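Local coordinates for protein Orf11 (Staphylococcus phage P68, PDB 6O43) that is a potential phage lysin that probably breaks down the staphylococcal cell wall, at residues G34-W39 against L77-H82; A65-N70 against N176-G181. One frame throughout, in Å; residues are numbered along the deposited sequence.

From the N terminus, the chain first passes through 34-39 in the short helix 34-38, then through 65-70 in helix 61-71. The loop segment 77-82 follows and folds back on 34-39, so that interaction 1 closes a loop holding helices 44-57 and 61-71. Interaction 2 closes later, when 176-181 opens helix 177-187 and meets 65-70 after 105 intervening residues. The two loops cross, because 65-70 lies between the segments of interaction 1. Glu68 connects them physically, with a salt bridge to Arg35 and a probable hydrogen bond to Leu80 N. Helix 61-71 thus ties the ligand-bearing edge of this helical fold to its C-terminal helix.

Interaction 1: G34-W39 against L77-H82; sequences GRFNVW and LGWLNH. With I3C (5-amino-2,4,6-triiodobenzene-1,3-dicarboxylic acid), chain B.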
loop_
_atom_site.group_PDB
_atom_site.type_symbol
_atom_site.label_atom_id
_atom_site.label_comp_id
_atom_site.label_asym_id
_atom_site.label_seq_id
_atom_site.Cartn_x
_atom_site.Cartn_y
_atom_site.Cartn_z
ATOM N N GLY A 34 -10.450 1.550 10.589
ATOM C CA GLY A 34 -9.823 2.808 10.222
ATOM C C GLY A 34 -10.795 3.970 10.221
ATOM O O GLY A 34 -11.658 4.098 11.098
ATOM N N ARG A 35 -10.655 4.834 9.215
ATOM C CA ARG A 35 -11.480 6.029 9.125
ATOM C C ARG A 35 -12.870 5.754 8.570
ATOM O O ARG A 35 -13.744 6.621 8.684
ATOM C CB ARG A 35 -10.761 7.084 8.289
ATOM C CG ARG A 35 -9.566 7.649 9.037
ATOM C CD ARG A 35 -8.553 8.337 8.147
ATOM N NE ARG A 35 -7.390 8.713 8.945
ATOM C CZ ARG A 35 -6.413 7.878 9.274
ATOM N NH1 ARG A 35 -6.444 6.619 8.859
ATOM N NH2 ARG A 35 -5.399 8.298 10.019
ATOM N N PHE A 36 -13.106 4.580 7.981
ATOM C CA PHE A 36 -14.484 4.188 7.718
ATOM C C PHE A 36 -15.274 4.141 9.017
ATOM O O PHE A 36 -16.484 4.396 9.021
ATOM C CB PHE A 36 -14.538 2.835 6.999
ATOM C CG PHE A 36 -13.720 2.781 5.733
ATOM C CD1 PHE A 36 -14.068 3.546 4.634
ATOM C CD2 PHE A 36 -12.619 1.946 5.638
ATOM C CE1 PHE A 36 -13.328 3.492 3.465
ATOM C CE2 PHE A 36 -11.873 1.885 4.470
ATOM C CZ PHE A 36 -12.232 2.662 3.380
ATOM N N ASN A 37 -14.596 3.860 10.133
ATOM C CA ASN A 37 -15.218 3.851 11.455
ATOM C C ASN A 37 -15.106 5.210 12.146
ATOM O O ASN A 37 -16.119 5.802 12.531
ATOM C CB ASN A 37 -14.583 2.759 12.327
ATOM C CG ASN A 37 -15.152 2.736 13.738
ATOM O OD1 ASN A 37 -16.358 2.900 13.938
ATOM N ND2 ASN A 37 -14.285 2.535 14.725
ATOM N N VAL A 38 -13.879 5.719 12.303
ATOM C CA VAL A 38 -13.681 6.917 13.116
ATOM C C VAL A 38 -14.281 8.143 12.436
ATOM O O VAL A 38 -14.901 8.989 13.093
ATOM C CB VAL A 38 -12.187 7.119 13.426
ATOM C CG1 VAL A 38 -11.973 8.465 14.095
ATOM C CG2 VAL A 38 -11.671 5.997 14.314
ATOM N N TRP A 39 -14.110 8.263 11.118
ATOM C CA TRP A 39 -14.583 9.449 10.409
ATOM C C TRP A 39 -16.023 9.319 9.921
ATOM O O TRP A 39 -16.792 10.281 10.011
ATOM C CB TRP A 39 -13.674 9.755 9.217
ATOM C CG TRP A 39 -12.387 10.439 9.571
ATOM C CD1 TRP A 39 -11.932 10.753 10.819
ATOM C CD2 TRP A 39 -11.387 10.897 8.649
ATOM N NE1 TRP A 39 -10.703 11.374 10.731
ATOM C CE2 TRP A 39 -10.350 11.477 9.411
ATOM C CE3 TRP A 39 -11.268 10.874 7.255
ATOM C CZ2 TRP A 39 -9.206 12.027 8.821
ATOM C CZ3 TRP A 39 -10.130 11.422 6.670
ATOM C CH2 TRP A 39 -9.118 11.990 7.454
ATOM N N LEU A 77 -3.375 12.157 10.942
ATOM C CA LEU A 77 -3.114 11.691 9.588
ATOM C C LEU A 77 -4.414 11.361 8.863
ATOM O O LEU A 77 -5.386 10.900 9.467
ATOM C CB LEU A 77 -2.204 10.458 9.596
ATOM C CG LEU A 77 -0.867 10.584 10.331
ATOM C CD1 LEU A 77 -0.169 9.233 10.389
ATOM C CD2 LEU A 77 0.021 11.625 9.665
ATOM N N GLY A 78 -4.417 11.601 7.556
ATOM C CA GLY A 78 -5.565 11.298 6.729
ATOM C C GLY A 78 -5.607 9.837 6.329
ATOM O O GLY A 78 -4.973 8.974 6.940
ATOM N N TRP A 79 -6.369 9.565 5.270
ATOM C CA TRP A 79 -6.560 8.194 4.811
ATOM C C TRP A 79 -5.224 7.500 4.571
ATOM O O TRP A 79 -4.272 8.100 4.062
ATOM C CB TRP A 79 -7.399 8.178 3.528
ATOM C CG TRP A 79 -8.844 8.571 3.719
ATOM C CD1 TRP A 79 -9.396 9.798 3.483
ATOM C CD2 TRP A 79 -9.918 7.729 4.169
ATOM N NE1 TRP A 79 -10.741 9.774 3.765
ATOM C CE2 TRP A 79 -11.085 8.518 4.189
ATOM C CE3 TRP A 79 -10.004 6.388 4.559
ATOM C CZ2 TRP A 79 -12.323 8.012 4.583
ATOM C CZ3 TRP A 79 -11.230 5.887 4.950
ATOM C CH2 TRP A 79 -12.377 6.699 4.960
ATOM N N LEU A 80 -5.163 6.221 4.942
ATOM C CA LEU A 80 -4.001 5.355 4.752
ATOM C C LEU A 80 -2.807 5.770 5.601
ATOM O O LEU A 80 -1.715 5.212 5.435
ATOM C CB LEU A 80 -3.579 5.292 3.277
ATOM C CG LEU A 80 -4.709 5.257 2.233
ATOM C CD1 LEU A 80 -4.133 5.066 0.838
ATOM C CD2 LEU A 80 -5.742 4.181 2.550
ATOM N N ASN A 81 -2.983 6.717 6.524
ATOM C CA ASN A 81 -1.880 7.261 7.315
ATOM C C ASN A 81 -0.804 7.871 6.423
ATOM O O ASN A 81 0.386 7.846 6.751
ATOM C CB ASN A 81 -1.276 6.199 8.240
ATOM C CG ASN A 81 -2.167 5.890 9.429
ATOM O OD1 ASN A 81 -2.978 6.717 9.837
ATOM N ND2 ASN A 81 -2.015 4.697 9.992
ATOM N N HIS A 82 -1.227 8.441 5.295
ATOM C CA HIS A 82 -0.283 8.909 4.286
ATOM C C HIS A 82 0.419 10.193 4.715
ATOM O O HIS A 82 1.648 10.296 4.624
ATOM C CB HIS A 82 -1.009 9.115 2.955
ATOM C CG HIS A 82 -0.102 9.092 1.768
ATOM N ND1 HIS A 82 0.102 7.958 1.011
ATOM C CD2 HIS A 82 0.664 10.060 1.210
ATOM C CE1 HIS A 82 0.950 8.230 0.035
ATOM N NE2 HIS A 82 1.306 9.499 0.133
HETATM I I3 I3C B . -10.743 15.665 8.374
HETATM I I2 I3C B . -15.697 13.063 10.599
HETATM I I1 I3C B . -12.892 17.408 13.773
HETATM O O8 I3C B . -11.166 18.539 10.934
HETATM O O9 I3C B . -9.822 16.959 11.606
HETATM C C10 I3C B . -15.120 15.098 13.018
HETATM N N13 I3C B . -13.261 13.763 8.612
HETATM C C1 I3C B . -12.085 16.308 11.059
HETATM C C6 I3C B . -12.165 15.510 9.927
HETATM C C5 I3C B . -13.188 14.592 9.798
HETATM C C4 I3C B . -14.134 14.465 10.797
HETATM C C3 I3C B . -14.062 15.257 11.928
HETATM C C2 I3C B . -13.036 16.180 12.061
HETATM C C7 I3C B . -10.957 17.327 11.207
HETATM O O11 I3C B . -14.924 14.296 13.970
HETATM O O12 I3C B . -16.187 15.763 12.962
#
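In Arg35, CG stands anti to the carbonyl carbon (chi1 -71°) and the chain runs extended from CG to NE, which carries NE from helix 34-38 to the backbone of Leu77 and Gly78. There Arg35 NH2 donates to Leu77 O at 2.7 Å from above the carbonyl plane, and NE adds a weak bond to the same oxygen. A straighter bond of 2.9 Å joins Arg35 NH2 to Asn81 OD1, with the amide plane turned 86° from the guanidinium. Gly78 O lies over the centre of the group, 3.0 Å from Arg35 CZ, without bonding to it, while NH1 donates to Gly72 O. Beside this polar grip, Phe36, Trp39 and Trp79 form an aromatic cluster. Trp39 turns its edge to the face of Trp79 with planes at 84°, its CZ3 3.4 Å from Trp79 NE1, whose hydrogen goes to Tyr89 O. Arg35 CB lies over the six-membered ring of Trp79 in a CH-pi contact, and Phe36 meets that ring obliquely, Phe36 CE1 to Trp79 CZ3 at 3.5 Å. The Trp39 indole is itself sandwiched: Arg35 CD lies over one face, and the amino N13 of the triiodinated ligand sits over the other, 3.4 Å from Trp39 CD2.

Interaction 2: A65-N70 against N176-G181; sequences AVYEKN and NPFLDG
Val66 and Gly181 make the tight point of this helix-to-helix contact. With CG1 anti to the backbone N (chi1 155°), Val66 sets that methyl 3.3 Å from Gly181 CA, closer than usual for two carbons, and the bare glycine backbone lets the helices come together here. The phenol of Tyr67 extends the packed side towards the start of helix 177-187. Its OH meets the Phe178 ring obliquely, 3.3 Å from Phe178 CD1, and also lies beside Pro177 CB, while Tyr67 CE1 passes 3.6 Å from Pro177 O. Phe10 of helix 3-11 touches both Tyr67 and Phe178, continuing the hydrophobic packing beyond the two helices.

The other side, at Asn70 and Asp180, is looser, and both residues are partly exposed. Their side chains cross with the amide and carboxylate planes 68° apart; Asn70 ND2 lies 3.3 Å from Asp180 O, and the nearest approach between the side chains is 3.8 Å, from Asn70 ND2 to Asp180 CB. A water bridges the helices: it accepts from Asn70 ND2 at 2.6 Å and donates to Pro177 O at 3.0 Å, an oxygen that also receives the helical bond from Gly181 N. Lys69 NZ donates to Asn70 OD1, so both ends of the amide are engaged.

Asn176 occupies the N-cap, its OD1 accepting from Leu179 N at 3.0 Å. The arrangement is that of a side-chain-capped first helical turn packed across another helix, the axes of 65-70 and 177-181 at 111° and a glycine at the close approach, within an all-helical fold.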
loop_
_atom_site.group_PDB
_atom_site.type_symbol
_atom_site.label_atom_id
_atom_site.label_comp_id
_atom_site.label_asym_id
_atom_site.label_seq_id
_atom_site.Cartn_x
_atom_site.Cartn_y
_atom_site.Cartn_z
ATOM N N ALA A 65 -9.172 0.303 0.546
ATOM C CA ALA A 65 -9.799 -0.302 1.717
ATOM C C ALA A 65 -8.826 -1.203 2.469
ATOM O O ALA A 65 -8.754 -1.165 3.703
ATOM C CB ALA A 65 -11.040 -1.092 1.298
ATOM N N VAL A 66 -8.082 -2.040 1.741
ATOM C CA VAL A 66 -7.169 -2.976 2.392
ATOM C C VAL A 66 -6.076 -2.231 3.153
ATOM O O VAL A 66 -5.678 -2.639 4.251
ATOM C CB VAL A 66 -6.576 -3.951 1.360
ATOM C CG1 VAL A 66 -5.237 -4.481 1.843
ATOM C CG2 VAL A 66 -7.542 -5.097 1.106
ATOM N N TYR A 67 -5.573 -1.133 2.587
ATOM C CA TYR A 67 -4.547 -0.364 3.288
ATOM C C TYR A 67 -5.131 0.390 4.476
ATOM O O TYR A 67 -4.500 0.469 5.537
ATOM C CB TYR A 67 -3.849 0.595 2.325
ATOM C CG TYR A 67 -2.554 0.044 1.780
ATOM C CD1 TYR A 67 -2.325 -1.326 1.742
ATOM C CD2 TYR A 67 -1.548 0.890 1.329
ATOM C CE1 TYR A 67 -1.140 -1.839 1.253
ATOM C CE2 TYR A 67 -0.355 0.386 0.842
ATOM C CZ TYR A 67 -0.154 -0.981 0.806
ATOM O OH TYR A 67 1.031 -1.492 0.320
ATOM N N GLU A 68 -6.332 0.951 4.323
ATOM C CA GLU A 68 -6.967 1.625 5.449
ATOM C C GLU A 68 -7.224 0.650 6.591
ATOM O O GLU A 68 -7.015 0.984 7.763
ATOM C CB GLU A 68 -8.268 2.295 5.004
ATOM C CG GLU A 68 -8.989 3.057 6.110
ATOM C CD GLU A 68 -8.166 4.210 6.667
ATOM O OE1 GLU A 68 -7.209 4.644 5.995
ATOM O OE2 GLU A 68 -8.471 4.677 7.786
ATOM N N LYS A 69 -7.663 -0.568 6.268
ATOM C CA LYS A 69 -7.899 -1.562 7.308
ATOM C C LYS A 69 -6.609 -1.914 8.039
ATOM O O LYS A 69 -6.593 -2.022 9.271
ATOM C CB LYS A 69 -8.536 -2.813 6.701
ATOM C CG LYS A 69 -8.829 -3.931 7.694
ATOM C CD LYS A 69 -7.678 -4.916 7.797
ATOM C CE LYS A 69 -7.958 -5.993 8.841
ATOM N NZ LYS A 69 -6.829 -6.968 8.956
ATOM N N ASN A 70 -5.514 -2.093 7.299
ATOM C CA ASN A 70 -4.269 -2.528 7.920
ATOM C C ASN A 70 -3.502 -1.376 8.559
ATOM O O ASN A 70 -2.730 -1.600 9.496
ATOM C CB ASN A 70 -3.401 -3.250 6.889
ATOM C CG ASN A 70 -4.011 -4.567 6.440
ATOM O OD1 ASN A 70 -4.651 -5.266 7.226
ATOM N ND2 ASN A 70 -3.821 -4.910 5.170
ATOM N N ASN A 176 4.713 -5.216 7.551
ATOM C CA ASN A 176 4.841 -5.348 6.104
ATOM C C ASN A 176 3.500 -5.032 5.455
ATOM O O ASN A 176 2.590 -5.877 5.467
ATOM C CB ASN A 176 5.311 -6.754 5.716
ATOM C CG ASN A 176 5.626 -6.876 4.233
ATOM O OD1 ASN A 176 5.027 -6.192 3.399
ATOM N ND2 ASN A 176 6.574 -7.745 3.898
ATOM N N PRO A 177 3.323 -3.838 4.882
ATOM C CA PRO A 177 2.023 -3.513 4.273
ATOM C C PRO A 177 1.704 -4.364 3.058
ATOM O O PRO A 177 0.526 -4.647 2.808
ATOM C CB PRO A 177 2.167 -2.029 3.905
ATOM C CG PRO A 177 3.657 -1.823 3.747
ATOM C CD PRO A 177 4.293 -2.735 4.763
ATOM N N PHE A 178 2.718 -4.790 2.302
ATOM C CA PHE A 178 2.463 -5.579 1.103
ATOM C C PHE A 178 1.971 -6.978 1.456
ATOM O O PHE A 178 1.020 -7.480 0.844
ATOM C CB PHE A 178 3.720 -5.650 0.240
ATOM C CG PHE A 178 4.379 -4.318 0.019
ATOM C CD1 PHE A 178 3.672 -3.266 -0.543
ATOM C CD2 PHE A 178 5.708 -4.119 0.365
ATOM C CE1 PHE A 178 4.274 -2.037 -0.749
ATOM C CE2 PHE A 178 6.319 -2.892 0.160
ATOM C CZ PHE A 178 5.600 -1.849 -0.399
ATOM N N LEU A 179 2.602 -7.623 2.438
ATOM C CA LEU A 179 2.140 -8.940 2.862
ATOM C C LEU A 179 0.765 -8.853 3.514
ATOM O O LEU A 179 -0.138 -9.634 3.191
ATOM C CB LEU A 179 3.150 -9.575 3.816
ATOM C CG LEU A 179 2.780 -10.973 4.321
ATOM C CD1 LEU A 179 2.569 -11.924 3.152
ATOM C CD2 LEU A 179 3.839 -11.515 5.271
ATOM N N ASP A 180 0.589 -7.912 4.442
ATOM C CA ASP A 180 -0.712 -7.749 5.085
ATOM C C ASP A 180 -1.801 -7.448 4.063
ATOM O O ASP A 180 -2.920 -7.965 4.164
ATOM C CB ASP A 180 -0.638 -6.643 6.138
ATOM C CG ASP A 180 0.246 -7.015 7.313
ATOM O OD1 ASP A 180 0.752 -8.156 7.340
ATOM O OD2 ASP A 180 0.433 -6.169 8.213
ATOM N N GLY A 181 -1.494 -6.602 3.078
ATOM C CA GLY A 181 -2.474 -6.302 2.047
ATOM C C GLY A 181 -2.867 -7.533 1.254
ATOM O O GLY A 181 -4.053 -7.787 1.022
HETATM O O HOH W 1 -1.785 -3.494 4.298
#